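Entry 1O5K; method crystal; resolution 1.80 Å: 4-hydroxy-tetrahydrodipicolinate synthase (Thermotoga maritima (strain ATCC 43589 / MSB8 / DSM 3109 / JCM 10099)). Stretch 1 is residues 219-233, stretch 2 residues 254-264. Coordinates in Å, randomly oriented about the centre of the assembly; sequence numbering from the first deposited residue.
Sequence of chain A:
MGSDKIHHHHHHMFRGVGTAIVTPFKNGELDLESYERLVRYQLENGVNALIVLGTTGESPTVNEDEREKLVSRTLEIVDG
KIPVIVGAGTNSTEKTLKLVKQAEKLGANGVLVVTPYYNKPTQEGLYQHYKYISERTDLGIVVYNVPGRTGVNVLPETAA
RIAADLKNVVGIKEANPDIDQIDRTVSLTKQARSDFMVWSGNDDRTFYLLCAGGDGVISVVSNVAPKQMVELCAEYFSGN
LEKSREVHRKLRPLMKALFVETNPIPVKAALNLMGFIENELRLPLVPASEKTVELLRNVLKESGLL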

# COMPACT_ATOMS: atom_id res chain seq x y z
N SER A 219 5.19 -22.31 12.87
CA SER A 219 4.75 -21.36 13.88
C SER A 219 5.85 -20.69 14.65
O SER A 219 6.83 -21.28 15.01
N VAL A 220 5.60 -19.44 14.99
CA VAL A 220 6.43 -18.71 16.00
C VAL A 220 5.81 -18.87 17.41
O VAL A 220 6.48 -19.15 18.42
N VAL A 221 4.50 -18.69 17.47
CA VAL A 221 3.76 -18.78 18.73
C VAL A 221 3.95 -20.10 19.45
O VAL A 221 3.91 -20.13 20.69
N SER A 222 4.07 -21.20 18.72
CA SER A 222 4.30 -22.46 19.35
C SER A 222 5.59 -22.56 20.17
O SER A 222 5.72 -23.50 20.96
N ASN A 223 6.54 -21.62 20.01
CA ASN A 223 7.68 -21.60 20.92
C ASN A 223 7.23 -21.48 22.37
O ASN A 223 7.82 -22.08 23.27
N VAL A 224 6.20 -20.68 22.61
CA VAL A 224 5.71 -20.44 23.95
C VAL A 224 4.45 -21.17 24.28
O VAL A 224 4.25 -21.57 25.43
N ALA A 225 3.60 -21.40 23.27
CA ALA A 225 2.32 -22.05 23.49
C ALA A 225 2.10 -23.22 22.53
O ALA A 225 1.16 -23.21 21.73
N PRO A 226 2.96 -24.24 22.60
CA PRO A 226 2.89 -25.35 21.67
C PRO A 226 1.59 -26.12 21.76
O PRO A 226 1.01 -26.46 20.74
N LYS A 227 1.12 -26.41 22.97
CA LYS A 227 -0.10 -27.22 23.10
C LYS A 227 -1.30 -26.53 22.50
O LYS A 227 -2.13 -27.20 21.87
N GLN A 228 -1.38 -25.22 22.67
CA GLN A 228 -2.51 -24.42 22.15
C GLN A 228 -2.50 -24.36 20.64
O GLN A 228 -3.55 -24.54 19.98
N MET A 229 -1.32 -24.14 20.04
CA MET A 229 -1.26 -24.20 18.56
C MET A 229 -1.56 -25.58 18.01
O MET A 229 -2.24 -25.74 16.99
N VAL A 230 -1.13 -26.61 18.72
CA VAL A 230 -1.45 -27.98 18.31
C VAL A 230 -2.93 -28.21 18.36
O VAL A 230 -3.48 -28.82 17.47
N GLU A 231 -3.58 -27.76 19.44
CA GLU A 231 -5.03 -27.87 19.60
C GLU A 231 -5.80 -27.14 18.50
O GLU A 231 -6.82 -27.63 18.08
N LEU A 232 -5.33 -25.98 18.08
CA LEU A 232 -5.98 -25.25 17.01
C LEU A 232 -6.08 -26.12 15.77
O LEU A 232 -7.15 -26.23 15.18
N CYS A 233 -4.97 -26.75 15.36
CA CYS A 233 -4.99 -27.61 14.16
C CYS A 233 -5.77 -28.89 14.40
O CYS A 233 -6.62 -29.27 13.60
N LEU A 254 -1.80 -13.05 22.00
CA LEU A 254 -0.44 -13.55 21.99
C LEU A 254 0.11 -13.51 20.60
O LEU A 254 1.25 -13.11 20.39
N MET A 255 -0.68 -13.93 19.62
CA MET A 255 -0.24 -13.89 18.23
C MET A 255 0.19 -12.48 17.85
O MET A 255 1.24 -12.30 17.25
N LYS A 256 -0.60 -11.49 18.24
CA LYS A 256 -0.30 -10.10 17.90
C LYS A 256 0.91 -9.56 18.68
O LYS A 256 1.79 -8.90 18.11
N ALA A 257 0.96 -9.88 19.98
CA ALA A 257 2.03 -9.37 20.82
C ALA A 257 3.40 -9.84 20.35
O ALA A 257 4.41 -9.12 20.55
N LEU A 258 3.47 -11.05 19.77
CA LEU A 258 4.74 -11.60 19.38
C LEU A 258 5.31 -10.92 18.12
O LEU A 258 6.41 -11.18 17.70
N PHE A 259 4.56 -9.99 17.54
CA PHE A 259 5.03 -9.25 16.42
C PHE A 259 4.95 -7.74 16.56
O PHE A 259 5.06 -7.03 15.58
N VAL A 260 4.86 -7.24 17.78
CA VAL A 260 4.87 -5.78 17.97
C VAL A 260 6.25 -5.19 17.64
O VAL A 260 6.35 -4.00 17.38
N GLU A 261 7.30 -6.01 17.74
CA GLU A 261 8.60 -5.69 17.18
C GLU A 261 8.95 -6.86 16.32
O GLU A 261 8.36 -7.92 16.47
N THR A 262 9.92 -6.68 15.44
CA THR A 262 10.29 -7.76 14.52
C THR A 262 10.59 -9.07 15.24
O THR A 262 11.42 -9.12 16.15
N ASN A 263 9.99 -10.16 14.76
CA ASN A 263 10.26 -11.50 15.27
C ASN A 263 11.70 -11.84 14.87
O ASN A 263 12.06 -11.60 13.71
N PRO A 264 12.51 -12.47 15.73
CA PRO A 264 12.13 -12.99 17.06
C PRO A 264 12.42 -12.12 18.30
O PRO A 264 12.64 -12.69 19.39

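No hydrogen bond crosses between these two stretches; what holds them is the fit of apolar side chains, burying 437 Å² in all. The backbones come closest at Val-221 and Met-255, with CA atoms 6.3 Å apart.

Val-221 is the central bump. Its CA-to-CB bond runs sideways, yet its t rotamer (chi1 178°) spreads the two methyls over three neighbours: CG1 lies 4.0 Å from Leu-254 CD2, while CG2 sits 3.7 Å from Met-255 CG and 3.8 Å from Leu-258 CD1. Leu-254 and Leu-258, four residues apart, both point toward stretch 1 and leave room for a second valine. Val-224, in the m rotamer, puts CG2 there, 3.9 Å from Leu-254 CD2 and 4.3 Å from Leu-258 CD1. Ala-225, at the N-cap of the helix that follows, adds its CB at 4.1 Å from the same Leu-254 CD2.

Met-255 solves a longer reach. It too leaves sideways, but with chi1 m and the next two torsions t it extends until CE lies 3.8 Å from Met-229 SD and 4.1 Å from Leu-232 CD1. Met-229, folded m, m, m, brings its own end nearer to meet it.

At the other end, Val-220 points toward stretch 2 in a t rotamer. Its CB approaches Phe-259 CZ obliquely at 3.8 Å, and its CG1 is 3.3 Å from Asn-263 ND2, a tight contact without a hydrogen bond; Asn-263 OD1 is bonded elsewhere in the structure. Some polar bonds in stretch 1 are local: Asn-223 ND2 donates to Val-220 O at 3.0 Å, and Ser-222 N to Ser-219 OG at 2.9 Å; Ser-222 OG and Asn-223 OD1 find partners elsewhere in the structure. The rule is one valine serving three neighbours, while a sideways methionine reaches past it to Met-229 and Leu-232.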

# COMPACT_ATOMS: atom_id res chain seq x y z
CB SER A 219 3.87 -22.12 14.90
OG SER A 219 3.36 -21.26 15.90
CB VAL A 220 6.46 -17.27 15.62
CG1 VAL A 220 7.08 -16.40 16.73
CG2 VAL A 220 7.26 -17.08 14.29
CB VAL A 221 2.20 -18.53 18.52
CG1 VAL A 221 1.49 -18.68 19.83
CG2 VAL A 221 1.89 -17.13 17.96
CB SER A 222 4.29 -23.61 18.33
OG SER A 222 5.31 -23.46 17.34
CB ASN A 223 8.60 -20.43 20.61
CG ASN A 223 9.57 -20.72 19.46
OD1 ASN A 223 10.67 -21.27 19.68
ND2 ASN A 223 9.20 -20.29 18.24
CB VAL A 224 5.54 -18.93 24.27
CG1 VAL A 224 6.90 -18.20 24.15
CG2 VAL A 224 4.52 -18.29 23.40
CB ALA A 225 1.24 -21.00 23.28
CB PRO A 226 4.10 -26.22 22.07
CG PRO A 226 4.36 -25.86 23.49
CD PRO A 226 4.09 -24.39 23.54
CB LYS A 227 -0.38 -27.50 24.57
CG LYS A 227 -1.66 -28.26 24.90
CD LYS A 227 -1.62 -28.56 26.41
CE LYS A 227 -2.98 -28.53 27.07
NZ LYS A 227 -2.83 -28.62 28.56
CB GLN A 228 -2.51 -23.02 22.79
CG GLN A 228 -2.77 -23.05 24.28
CD GLN A 228 -1.64 -23.62 25.15
OE1 GLN A 228 -0.43 -23.44 24.88
NE2 GLN A 228 -2.03 -24.31 26.23
CB MET A 229 0.11 -23.74 18.05
CG MET A 229 0.36 -22.30 18.23
SD MET A 229 -0.84 -21.22 17.30
CE MET A 229 -0.51 -21.48 15.62
CB VAL A 230 -0.69 -29.00 19.20
CG1 VAL A 230 -1.21 -30.41 19.04
CG2 VAL A 230 0.76 -28.97 18.87
CB GLU A 231 -5.43 -27.32 20.98
CG GLU A 231 -6.91 -27.24 21.28
CD GLU A 231 -7.23 -26.57 22.63
OE1 GLU A 231 -8.35 -26.83 23.16
OE2 GLU A 231 -6.39 -25.76 23.14
CB LEU A 232 -5.25 -23.93 16.74
CG LEU A 232 -5.83 -22.91 15.75
CD1 LEU A 232 -5.18 -21.56 15.93
CD2 LEU A 232 -5.66 -23.37 14.30
CB CYS A 233 -3.58 -27.93 13.69
SG CYS A 233 -2.59 -26.45 13.31
CB LEU A 254 -0.38 -14.95 22.62
CG LEU A 254 0.99 -15.58 22.76
CD1 LEU A 254 1.92 -14.68 23.56
CD2 LEU A 254 0.87 -16.89 23.40
CB MET A 255 -1.36 -14.39 17.32
CG MET A 255 -1.56 -15.88 17.42
SD MET A 255 -2.95 -16.36 16.33
CE MET A 255 -2.98 -18.13 16.60
CB LYS A 256 -1.52 -9.21 18.15
CG LYS A 256 -2.71 -9.69 17.30
CD LYS A 256 -2.42 -9.62 15.77
CE LYS A 256 -3.33 -10.53 14.95
NZ LYS A 256 -3.56 -10.04 13.53
CB ALA A 257 1.80 -9.77 22.26
CB LEU A 258 4.60 -13.15 19.21
CG LEU A 258 4.48 -13.89 20.53
CD1 LEU A 258 4.28 -15.37 20.28
CD2 LEU A 258 5.73 -13.68 21.46
CB PHE A 259 4.29 -9.76 15.17
CG PHE A 259 4.56 -11.18 14.92
CD1 PHE A 259 5.61 -11.54 14.11
CD2 PHE A 259 3.81 -12.17 15.54
CE1 PHE A 259 5.89 -12.90 13.87
CE2 PHE A 259 4.08 -13.51 15.30
CZ PHE A 259 5.13 -13.85 14.47
CB VAL A 260 4.36 -5.34 19.35
CG1 VAL A 260 2.90 -5.71 19.51
CG2 VAL A 260 5.17 -5.98 20.49
CB GLU A 261 9.64 -5.54 18.28
CG GLU A 261 9.32 -4.37 19.18
CD GLU A 261 10.46 -4.07 20.14
OE1 GLU A 261 11.54 -3.68 19.68
OE2 GLU A 261 10.26 -4.25 21.34
CB THR A 262 11.53 -7.33 13.77
OG1 THR A 262 11.23 -6.15 13.01
CG2 THR A 262 11.94 -8.44 12.77
CB ASN A 263 9.28 -12.46 14.56
CG ASN A 263 9.61 -13.89 14.76
OD1 ASN A 263 9.84 -14.62 13.78
ND2 ASN A 263 9.55 -14.35 15.99
CB PRO A 264 12.97 -14.24 17.14
CG PRO A 264 14.25 -13.86 16.44
CD PRO A 264 13.85 -12.90 15.33